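Long-range contacts in DUF3224 domain-containing protein (Shewanella oneidensis, PDB 2OOJ), which is of unknown function but belongs to the DUF3224 family, whose members probably share the beta-barrel fold of the allene oxide cyclase clan: residues M4-D12 against Q124-C132; G60-V70 against F81-G92. One frame throughout, in Å; residues are numbered along the deposited sequence.

Interaction 1: residues M4-D12 against Q124-C132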
loop_
_atom_site.group_PDB
_atom_site.type_symbol
_atom_site.label_atom_id
_atom_site.label_comp_id
_atom_site.label_asym_id
_atom_site.label_seq_id
_atom_site.Cartn_x
_atom_site.Cartn_y
_atom_site.Cartn_z
HETATM N N MSE B 4 -7.851 -21.976 -10.286
HETATM C CA MSE B 4 -6.561 -21.443 -9.906
HETATM C C MSE B 4 -5.622 -22.568 -9.487
HETATM O O MSE B 4 -6.059 -23.561 -8.930
HETATM C CB MSE B 4 -6.712 -20.546 -8.678
HETATM C CG MSE B 4 -7.499 -19.329 -8.895
HETATM SE SE MSE B 4 -6.484 -17.933 -9.697
HETATM C CE MSE B 4 -7.894 -16.732 -9.387
ATOM N N THR B 5 -4.336 -22.370 -9.713
ATOM C CA THR B 5 -3.298 -23.220 -9.156
ATOM C C THR B 5 -2.845 -22.551 -7.853
ATOM O O THR B 5 -2.626 -21.336 -7.824
ATOM C CB THR B 5 -2.116 -23.364 -10.131
ATOM O OG1 THR B 5 -2.554 -24.007 -11.339
ATOM C CG2 THR B 5 -0.980 -24.181 -9.512
ATOM N N LYS B 6 -2.725 -23.332 -6.791
ATOM C CA LYS B 6 -2.250 -22.820 -5.498
ATOM C C LYS B 6 -1.014 -23.579 -5.091
ATOM O O LYS B 6 -1.060 -24.816 -4.963
ATOM C CB LYS B 6 -3.327 -22.960 -4.422
ATOM C CG LYS B 6 -2.845 -22.504 -3.022
ATOM C CD LYS B 6 -4.023 -22.173 -2.111
ATOM C CE LYS B 6 -3.692 -22.382 -0.652
ATOM N NZ LYS B 6 -3.999 -23.775 -0.196
ATOM N N VAL B 7 0.086 -22.851 -4.951
ATOM C CA VAL B 7 1.374 -23.390 -4.579
ATOM C C VAL B 7 1.779 -22.775 -3.261
ATOM O O VAL B 7 1.449 -21.634 -2.992
ATOM C CB VAL B 7 2.477 -23.119 -5.629
ATOM C CG1 VAL B 7 2.170 -23.842 -6.961
ATOM C CG2 VAL B 7 2.688 -21.629 -5.877
ATOM N N THR B 8 2.489 -23.550 -2.462
ATOM C CA THR B 8 2.927 -23.159 -1.117
ATOM C C THR B 8 4.426 -23.410 -0.968
ATOM O O THR B 8 4.994 -24.365 -1.531
ATOM C CB THR B 8 2.192 -23.934 -0.010
ATOM O OG1 THR B 8 0.784 -23.729 -0.153
ATOM C CG2 THR B 8 2.611 -23.407 1.421
ATOM N N GLY B 9 5.075 -22.569 -0.185
ATOM C CA GLY B 9 6.526 -22.657 -0.036
ATOM C C GLY B 9 7.062 -21.657 0.962
ATOM O O GLY B 9 6.313 -20.824 1.447
ATOM N N LYS B 10 8.353 -21.763 1.265
ATOM C CA LYS B 10 9.004 -20.907 2.257
ATOM C C LYS B 10 9.442 -19.598 1.614
ATOM O O LYS B 10 9.693 -19.536 0.432
ATOM C CB LYS B 10 10.234 -21.622 2.818
ATOM C CG LYS B 10 9.875 -22.949 3.461
ATOM C CD LYS B 10 11.053 -23.606 4.179
ATOM C CE LYS B 10 10.510 -24.760 5.045
ATOM N NZ LYS B 10 11.573 -25.507 5.794
ATOM N N PHE B 11 9.496 -18.534 2.389
ATOM C CA PHE B 11 10.276 -17.374 1.994
ATOM C C PHE B 11 10.965 -16.733 3.208
ATOM O O PHE B 11 10.512 -16.889 4.324
ATOM C CB PHE B 11 9.435 -16.352 1.233
ATOM C CG PHE B 11 8.440 -15.627 2.067
ATOM C CD1 PHE B 11 7.183 -16.152 2.294
ATOM C CD2 PHE B 11 8.747 -14.392 2.618
ATOM C CE1 PHE B 11 6.255 -15.448 3.039
ATOM C CE2 PHE B 11 7.836 -13.686 3.400
ATOM C CZ PHE B 11 6.589 -14.204 3.608
ATOM N N ASP B 12 12.078 -16.046 2.966
ATOM C CA ASP B 12 12.748 -15.244 3.996
ATOM C C ASP B 12 12.734 -13.809 3.534
ATOM O O ASP B 12 12.741 -13.564 2.362
ATOM C CB ASP B 12 14.192 -15.744 4.161
ATOM C CG ASP B 12 14.241 -17.212 4.540
ATOM O OD1 ASP B 12 13.287 -17.701 5.226
ATOM O OD2 ASP B 12 15.207 -17.869 4.130
ATOM N N GLN B 124 8.961 -19.900 10.605
ATOM C CA GLN B 124 9.245 -19.829 9.178
ATOM C C GLN B 124 8.028 -19.265 8.444
ATOM O O GLN B 124 6.919 -19.750 8.611
ATOM C CB GLN B 124 9.583 -21.221 8.642
ATOM C CG GLN B 124 9.775 -21.336 7.121
ATOM C CD GLN B 124 11.013 -20.606 6.652
ATOM O OE1 GLN B 124 12.108 -20.942 7.064
ATOM N NE2 GLN B 124 10.847 -19.589 5.807
ATOM N N HIS B 125 8.256 -18.223 7.664
ATOM C CA HIS B 125 7.230 -17.671 6.781
ATOM C C HIS B 125 7.019 -18.543 5.581
ATOM O O HIS B 125 7.991 -19.061 5.018
ATOM C CB HIS B 125 7.622 -16.290 6.297
ATOM C CG HIS B 125 7.502 -15.253 7.346
ATOM N ND1 HIS B 125 6.284 -14.860 7.856
ATOM C CD2 HIS B 125 8.444 -14.584 8.044
ATOM C CE1 HIS B 125 6.484 -13.960 8.805
ATOM N NE2 HIS B 125 7.786 -13.780 8.942
ATOM N N PHE B 126 5.748 -18.658 5.199
ATOM C CA PHE B 126 5.314 -19.425 4.057
ATOM C C PHE B 126 4.408 -18.547 3.220
ATOM O O PHE B 126 3.612 -17.757 3.749
ATOM C CB PHE B 126 4.518 -20.664 4.489
ATOM C CG PHE B 126 5.370 -21.753 5.057
ATOM C CD1 PHE B 126 5.750 -21.714 6.370
ATOM C CD2 PHE B 126 5.789 -22.805 4.271
ATOM C CE1 PHE B 126 6.545 -22.706 6.892
ATOM C CE2 PHE B 126 6.576 -23.795 4.793
ATOM C CZ PHE B 126 6.967 -23.732 6.106
ATOM N N TYR B 127 4.499 -18.743 1.933
ATOM C CA TYR B 127 3.573 -18.125 0.975
ATOM C C TYR B 127 2.603 -19.197 0.480
ATOM O O TYR B 127 2.966 -20.381 0.366
ATOM C CB TYR B 127 4.344 -17.517 -0.210
ATOM C CG TYR B 127 5.062 -18.526 -1.060
ATOM C CD1 TYR B 127 4.410 -19.182 -2.120
ATOM C CD2 TYR B 127 6.410 -18.792 -0.853
ATOM C CE1 TYR B 127 5.081 -20.102 -2.879
ATOM C CE2 TYR B 127 7.073 -19.734 -1.587
ATOM C CZ TYR B 127 6.410 -20.380 -2.622
ATOM O OH TYR B 127 7.097 -21.312 -3.355
ATOM N N GLU B 128 1.367 -18.773 0.208
ATOM C CA GLU B 128 0.363 -19.564 -0.449
ATOM C C GLU B 128 -0.091 -18.717 -1.637
ATOM O O GLU B 128 -0.701 -17.684 -1.444
ATOM C CB GLU B 128 -0.804 -19.863 0.480
ATOM C CG GLU B 128 -0.495 -20.823 1.649
ATOM C CD GLU B 128 0.070 -20.140 2.916
ATOM O OE1 GLU B 128 -0.438 -19.085 3.345
ATOM O OE2 GLU B 128 1.020 -20.690 3.507
ATOM N N PHE B 129 0.250 -19.138 -2.852
ATOM C CA PHE B 129 0.098 -18.284 -4.037
ATOM C C PHE B 129 -0.884 -18.932 -4.985
ATOM O O PHE B 129 -0.629 -20.033 -5.459
ATOM C CB PHE B 129 1.499 -18.064 -4.672
ATOM C CG PHE B 129 1.528 -17.103 -5.833
ATOM C CD1 PHE B 129 0.706 -15.980 -5.883
ATOM C CD2 PHE B 129 2.447 -17.271 -6.844
ATOM C CE1 PHE B 129 0.777 -15.099 -6.958
ATOM C CE2 PHE B 129 2.509 -16.384 -7.903
ATOM C CZ PHE B 129 1.675 -15.296 -7.941
ATOM N N SER B 130 -2.037 -18.275 -5.178
ATOM C CA SER B 130 -3.072 -18.732 -6.090
ATOM C C SER B 130 -3.008 -17.911 -7.362
ATOM O O SER B 130 -3.223 -16.701 -7.342
ATOM C CB SER B 130 -4.451 -18.605 -5.433
ATOM O OG SER B 130 -4.377 -19.160 -4.146
ATOM N N PHE B 131 -2.722 -18.572 -8.484
ATOM C CA PHE B 131 -2.461 -17.859 -9.674
ATOM C C PHE B 131 -3.022 -18.599 -10.892
ATOM O O PHE B 131 -3.400 -19.785 -10.830
ATOM C CB PHE B 131 -0.952 -17.642 -9.843
ATOM C CG PHE B 131 -0.182 -18.888 -10.146
ATOM C CD1 PHE B 131 0.283 -19.698 -9.147
ATOM C CD2 PHE B 131 0.093 -19.237 -11.455
ATOM C CE1 PHE B 131 0.962 -20.873 -9.460
ATOM C CE2 PHE B 131 0.774 -20.388 -11.768
ATOM C CZ PHE B 131 1.220 -21.198 -10.771
ATOM N N CYS B 132 -3.094 -17.827 -11.956
ATOM C CA CYS B 132 -3.432 -18.327 -13.278
ATOM C C CYS B 132 -2.895 -17.365 -14.302
ATOM O O CYS B 132 -2.150 -16.431 -13.957
ATOM C CB CYS B 132 -4.940 -18.561 -13.367
ATOM S SG CYS B 132 -5.895 -17.115 -13.361
HETATM O O HOH W 1 10.830 -16.748 7.236
#
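Tyr127 lays its ring across the backbone of Gly9, the backbone N of Gly9 standing 3.5 Å above the ring plane over its centre. Glycine suits this place because a beta carbon would run into the Tyr127 hydroxyl, which bonds to Tyr40 O and Leu43 N beyond the pair. The ring leans over its neighbour because CG sits between the backbone N and the carbonyl carbon (chi1 65°). Phe11 and Phe131 take the same rotamer and also bend toward the partner strand. The Phe11 ring receives the beta carbon of His125 over one face, CB lying 3.7 Å from the ring centroid, while its edge reaches Tyr127 N. Phe131 is met likewise by Thr5, whose CB rides above the ring face, and Val7 CG2 closes in at the edge, 4.0 Å from Phe131 CE1. Paired backbone bonds at Thr5–Phe131, Val7–Phe129 and Gly9–Tyr127 make this an antiparallel ladder, joining the first and last strands of the chain side by side within a curled sheet, consistent with the barrel fold of the clan. On the face of Thr8, side chains of paired residues lie alongside one another: the Lys10 chain runs beside the Phe126 ring, CG 3.7 Å from Phe126 CE2. Beyond it the Gln124 amide turns in, NE2 giving one hydrogen to Asp12 OD1 (3.1 Å, 167°) and the other to His125 O, both acceptors near the amide plane.

Interaction 2: residues G60-V70 against F81-G92; sequences GSAGYVAIEQV and FVLQHFGIMTDG
Strands 62-70 and 81-90 run antiparallel, at 177° between their axes, with two backbone bonds at every hydrogen-bonded pair from Ala62–Met89 to Val70–Phe81. They form a long beta-hairpin ladder within the curled, barrel-like sheet. On the face of Ala66, His85 is gripped at both ring nitrogens: NE2 donates to Glu68 OE2 at 2.7 Å, and ND1 shares a hydrogen bond with Tyr64 OH at 3.2 Å. The carboxylate lies nearly coplanar with the imidazole, 19° apart, and OE2 uses its anti lone pair. Glu68 stretches there by an extended chain, while Ser47 on the adjacent strand bonds OE1, and Lys37, one strand further on, makes a salt bridge to OE2. The small Ala66 leaves room for the ring, its CB over one face of His85. A leucine in place of His85 would probably leave Tyr64 OH and Glu68 OE2 without this shared partner and free the tyrosine hydroxyl to turn. Gly87 makes way for the Tyr64 ring, which a beta carbon would strike. On the opposite face Val65, Gln84 and Phe86 meet the second subunit, and Ile67 CG2 packs 3.6 Å from Val82 CG1. At the turn end of the hairpin Val70, branched at its beta carbon, sets CB over the face of the Phe81 ring, 4.0 Å from its centroid.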
loop_
_atom_site.group_PDB
_atom_site.type_symbol
_atom_site.label_atom_id
_atom_site.label_comp_id
_atom_site.label_asym_id
_atom_site.label_seq_id
_atom_site.Cartn_x
_atom_site.Cartn_y
_atom_site.Cartn_z
ATOM N N GLY B 60 -1.321 -3.887 18.618
ATOM C CA GLY B 60 -2.010 -4.727 17.679
ATOM C C GLY B 60 -2.724 -3.964 16.576
ATOM O O GLY B 60 -3.457 -4.578 15.796
ATOM N N SER B 61 -2.531 -2.643 16.529
ATOM C CA SER B 61 -3.160 -1.794 15.489
ATOM C C SER B 61 -2.072 -1.094 14.693
ATOM O O SER B 61 -1.270 -0.344 15.240
ATOM C CB SER B 61 -4.142 -0.777 16.098
ATOM O OG SER B 61 -5.325 -1.428 16.514
ATOM N N ALA B 62 -2.035 -1.357 13.384
ATOM C CA ALA B 62 -1.026 -0.782 12.533
ATOM C C ALA B 62 -1.484 -0.968 11.068
ATOM O O ALA B 62 -2.447 -1.681 10.797
ATOM C CB ALA B 62 0.291 -1.472 12.748
ATOM N N GLY B 63 -0.768 -0.338 10.161
ATOM C CA GLY B 63 -0.998 -0.575 8.715
ATOM C C GLY B 63 0.321 -0.628 8.021
ATOM O O GLY B 63 1.295 -0.074 8.534
ATOM N N TYR B 64 0.394 -1.359 6.900
ATOM C CA TYR B 64 1.546 -1.252 6.044
ATOM C C TYR B 64 1.112 -1.447 4.570
ATOM O O TYR B 64 0.041 -1.997 4.287
ATOM C CB TYR B 64 2.597 -2.265 6.457
ATOM C CG TYR B 64 2.470 -3.635 5.845
ATOM C CD1 TYR B 64 1.690 -4.623 6.410
ATOM C CD2 TYR B 64 3.171 -3.937 4.691
ATOM C CE1 TYR B 64 1.600 -5.904 5.797
ATOM C CE2 TYR B 64 3.091 -5.162 4.088
ATOM C CZ TYR B 64 2.311 -6.148 4.638
ATOM O OH TYR B 64 2.279 -7.386 3.981
ATOM N N VAL B 65 1.948 -0.951 3.691
ATOM C CA VAL B 65 1.832 -1.139 2.225
ATOM C C VAL B 65 3.252 -1.424 1.719
ATOM O O VAL B 65 4.219 -1.134 2.428
ATOM C CB VAL B 65 1.224 0.075 1.530
ATOM C CG1 VAL B 65 -0.134 0.388 2.066
ATOM C CG2 VAL B 65 2.106 1.337 1.584
ATOM N N ALA B 66 3.362 -2.035 0.545
ATOM C CA ALA B 66 4.645 -2.371 -0.053
ATOM C C ALA B 66 4.412 -2.655 -1.527
ATOM O O ALA B 66 3.318 -3.043 -1.889
ATOM C CB ALA B 66 5.226 -3.597 0.634
ATOM N N ILE B 67 5.460 -2.476 -2.333
ATOM C CA ILE B 67 5.549 -2.902 -3.724
ATOM C C ILE B 67 6.909 -3.534 -3.886
ATOM O O ILE B 67 7.920 -2.976 -3.469
ATOM C CB ILE B 67 5.403 -1.702 -4.702
ATOM C CG1 ILE B 67 3.936 -1.223 -4.656
ATOM C CG2 ILE B 67 5.778 -2.051 -6.132
ATOM C CD1 ILE B 67 3.616 -0.107 -5.618
ATOM N N GLU B 68 6.921 -4.723 -4.468
ATOM C CA GLU B 68 8.136 -5.443 -4.711
ATOM C C GLU B 68 8.134 -6.005 -6.119
ATOM O O GLU B 68 7.125 -6.444 -6.605
ATOM C CB GLU B 68 8.354 -6.557 -3.685
ATOM C CG GLU B 68 7.313 -7.612 -3.667
ATOM C CD GLU B 68 7.504 -8.674 -2.570
ATOM O OE1 GLU B 68 8.557 -9.333 -2.536
ATOM O OE2 GLU B 68 6.565 -8.895 -1.771
ATOM N N GLN B 69 9.310 -5.986 -6.730
ATOM C CA GLN B 69 9.575 -6.636 -8.006
ATOM C C GLN B 69 10.201 -8.012 -7.746
ATOM O O GLN B 69 11.293 -8.125 -7.122
ATOM C CB GLN B 69 10.539 -5.756 -8.802
ATOM C CG GLN B 69 10.993 -6.294 -10.158
ATOM C CD GLN B 69 9.952 -6.327 -11.189
ATOM O OE1 GLN B 69 9.653 -5.303 -11.815
ATOM N NE2 GLN B 69 9.392 -7.523 -11.436
ATOM N N VAL B 70 9.506 -9.029 -8.225
ATOM C CA VAL B 70 9.922 -10.424 -8.145
ATOM C C VAL B 70 10.519 -10.883 -9.472
ATOM O O VAL B 70 9.993 -10.584 -10.584
ATOM C CB VAL B 70 8.733 -11.329 -7.775
ATOM C CG1 VAL B 70 9.191 -12.776 -7.541
ATOM C CG2 VAL B 70 8.001 -10.746 -6.513
ATOM N N PHE B 81 7.340 -10.455 -12.003
ATOM C CA PHE B 81 6.085 -9.766 -11.779
ATOM C C PHE B 81 6.245 -8.864 -10.564
ATOM O O PHE B 81 7.236 -8.969 -9.819
ATOM C CB PHE B 81 4.944 -10.779 -11.596
ATOM C CG PHE B 81 5.211 -11.800 -10.541
ATOM C CD1 PHE B 81 5.917 -12.947 -10.834
ATOM C CD2 PHE B 81 4.749 -11.608 -9.244
ATOM C CE1 PHE B 81 6.176 -13.897 -9.846
ATOM C CE2 PHE B 81 4.977 -12.546 -8.272
ATOM C CZ PHE B 81 5.706 -13.697 -8.576
ATOM N N VAL B 82 5.255 -7.998 -10.361
ATOM C CA VAL B 82 5.215 -7.129 -9.175
ATOM C C VAL B 82 4.125 -7.565 -8.221
ATOM O O VAL B 82 3.010 -7.830 -8.642
ATOM C CB VAL B 82 5.006 -5.640 -9.567
ATOM C CG1 VAL B 82 4.727 -4.701 -8.305
ATOM C CG2 VAL B 82 6.253 -5.154 -10.328
ATOM N N LEU B 83 4.468 -7.600 -6.930
ATOM C CA LEU B 83 3.502 -7.801 -5.864
ATOM C C LEU B 83 3.226 -6.498 -5.098
ATOM O O LEU B 83 4.134 -5.743 -4.828
ATOM C CB LEU B 83 3.996 -8.865 -4.899
ATOM C CG LEU B 83 3.983 -10.339 -5.324
ATOM C CD1 LEU B 83 4.804 -11.178 -4.355
ATOM C CD2 LEU B 83 2.533 -10.816 -5.403
ATOM N N GLN B 84 1.953 -6.270 -4.767
ATOM C CA GLN B 84 1.481 -5.054 -4.103
ATOM C C GLN B 84 0.704 -5.440 -2.904
ATOM O O GLN B 84 -0.215 -6.267 -3.012
ATOM C CB GLN B 84 0.624 -4.222 -5.060
ATOM C CG GLN B 84 0.238 -2.811 -4.485
ATOM C CD GLN B 84 -0.338 -1.909 -5.552
ATOM O OE1 GLN B 84 0.335 -1.592 -6.534
ATOM N NE2 GLN B 84 -1.566 -1.449 -5.348
ATOM N N HIS B 85 1.129 -4.912 -1.745
ATOM C CA HIS B 85 0.591 -5.258 -0.446
ATOM C C HIS B 85 -0.191 -4.113 0.218
ATOM O O HIS B 85 0.222 -2.957 0.218
ATOM C CB HIS B 85 1.709 -5.574 0.575
ATOM C CG HIS B 85 2.776 -6.515 0.109
ATOM N ND1 HIS B 85 3.232 -7.536 0.913
ATOM C CD2 HIS B 85 3.548 -6.542 -1.005
ATOM C CE1 HIS B 85 4.232 -8.155 0.308
ATOM N NE2 HIS B 85 4.431 -7.583 -0.868
ATOM N N PHE B 86 -1.280 -4.464 0.888
ATOM C CA PHE B 86 -1.981 -3.530 1.722
ATOM C C PHE B 86 -2.444 -4.338 2.903
ATOM O O PHE B 86 -3.227 -5.263 2.733
ATOM C CB PHE B 86 -3.163 -2.975 0.968
ATOM C CG PHE B 86 -4.061 -2.049 1.751
ATOM C CD1 PHE B 86 -5.053 -2.546 2.572
ATOM C CD2 PHE B 86 -3.986 -0.681 1.545
ATOM C CE1 PHE B 86 -5.932 -1.682 3.236
ATOM C CE2 PHE B 86 -4.861 0.204 2.184
ATOM C CZ PHE B 86 -5.827 -0.305 3.045
ATOM N N GLY B 87 -1.924 -4.004 4.082
ATOM C CA GLY B 87 -2.217 -4.731 5.314
ATOM C C GLY B 87 -2.697 -3.759 6.366
ATOM O O GLY B 87 -2.114 -2.698 6.554
ATOM N N ILE B 88 -3.809 -4.098 6.991
ATOM C CA ILE B 88 -4.384 -3.383 8.123
ATOM C C ILE B 88 -4.570 -4.374 9.274
ATOM O O ILE B 88 -5.282 -5.362 9.142
ATOM C CB ILE B 88 -5.760 -2.781 7.770
ATOM C CG1 ILE B 88 -5.629 -1.688 6.720
ATOM C CG2 ILE B 88 -6.412 -2.124 9.002
ATOM C CD1 ILE B 88 -5.106 -0.365 7.264
HETATM N N MSE B 89 -3.934 -4.096 10.404
HETATM C CA MSE B 89 -4.001 -4.936 11.574
HETATM C C MSE B 89 -4.838 -4.249 12.660
HETATM O O MSE B 89 -4.678 -3.049 12.937
HETATM C CB MSE B 89 -2.588 -5.164 12.088
HETATM C CG MSE B 89 -2.481 -6.249 13.094
HETATM SE SE MSE B 89 -0.720 -6.237 13.820
HETATM C CE MSE B 89 0.419 -6.397 12.102
ATOM N N THR B 90 -5.763 -4.992 13.249
ATOM C CA THR B 90 -6.459 -4.520 14.429
ATOM C C THR B 90 -6.468 -5.689 15.404
ATOM O O THR B 90 -6.657 -6.816 14.975
ATOM C CB THR B 90 -7.891 -4.126 14.118
ATOM O OG1 THR B 90 -7.958 -3.566 12.801
ATOM C CG2 THR B 90 -8.371 -3.116 15.105
ATOM N N ASP B 91 -6.239 -5.411 16.688
ATOM C CA ASP B 91 -6.159 -6.438 17.730
ATOM C C ASP B 91 -5.136 -7.546 17.424
ATOM O O ASP B 91 -5.274 -8.680 17.885
ATOM C CB ASP B 91 -7.528 -7.094 17.959
ATOM C CG ASP B 91 -8.649 -6.088 18.136
ATOM O OD1 ASP B 91 -8.428 -5.015 18.747
ATOM O OD2 ASP B 91 -9.761 -6.384 17.659
ATOM N N GLY B 92 -4.122 -7.237 16.638
ATOM C CA GLY B 92 -3.103 -8.212 16.354
ATOM C C GLY B 92 -3.404 -9.061 15.149
ATOM O O GLY B 92 -2.566 -9.890 14.734
HETATM O O HOH W 2 -5.440 -3.364 18.541
#

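In the fold
From the N terminus, the chain enters on strand 5-18, whose partner in interaction 1 is met only at strand 124-133, so this contact closes a loop of 111 residues that spans nearly the whole fold. Interaction 2 is nested inside that loop: after strands 29-39 and 43-55, strand 62-71 runs out and strand 77-90 returns beside it, closing a loop of just ten residues. The one contact is thus a local hairpin and the other a joining of chain ends in the same sheet. Their centres lie about 16 Å apart, yet they touch where Phe129 CE2 packs 4.2 Å from Phe81 CZ. Interaction 2 also faces the second subunit, whereas interaction 1 has no contact with it.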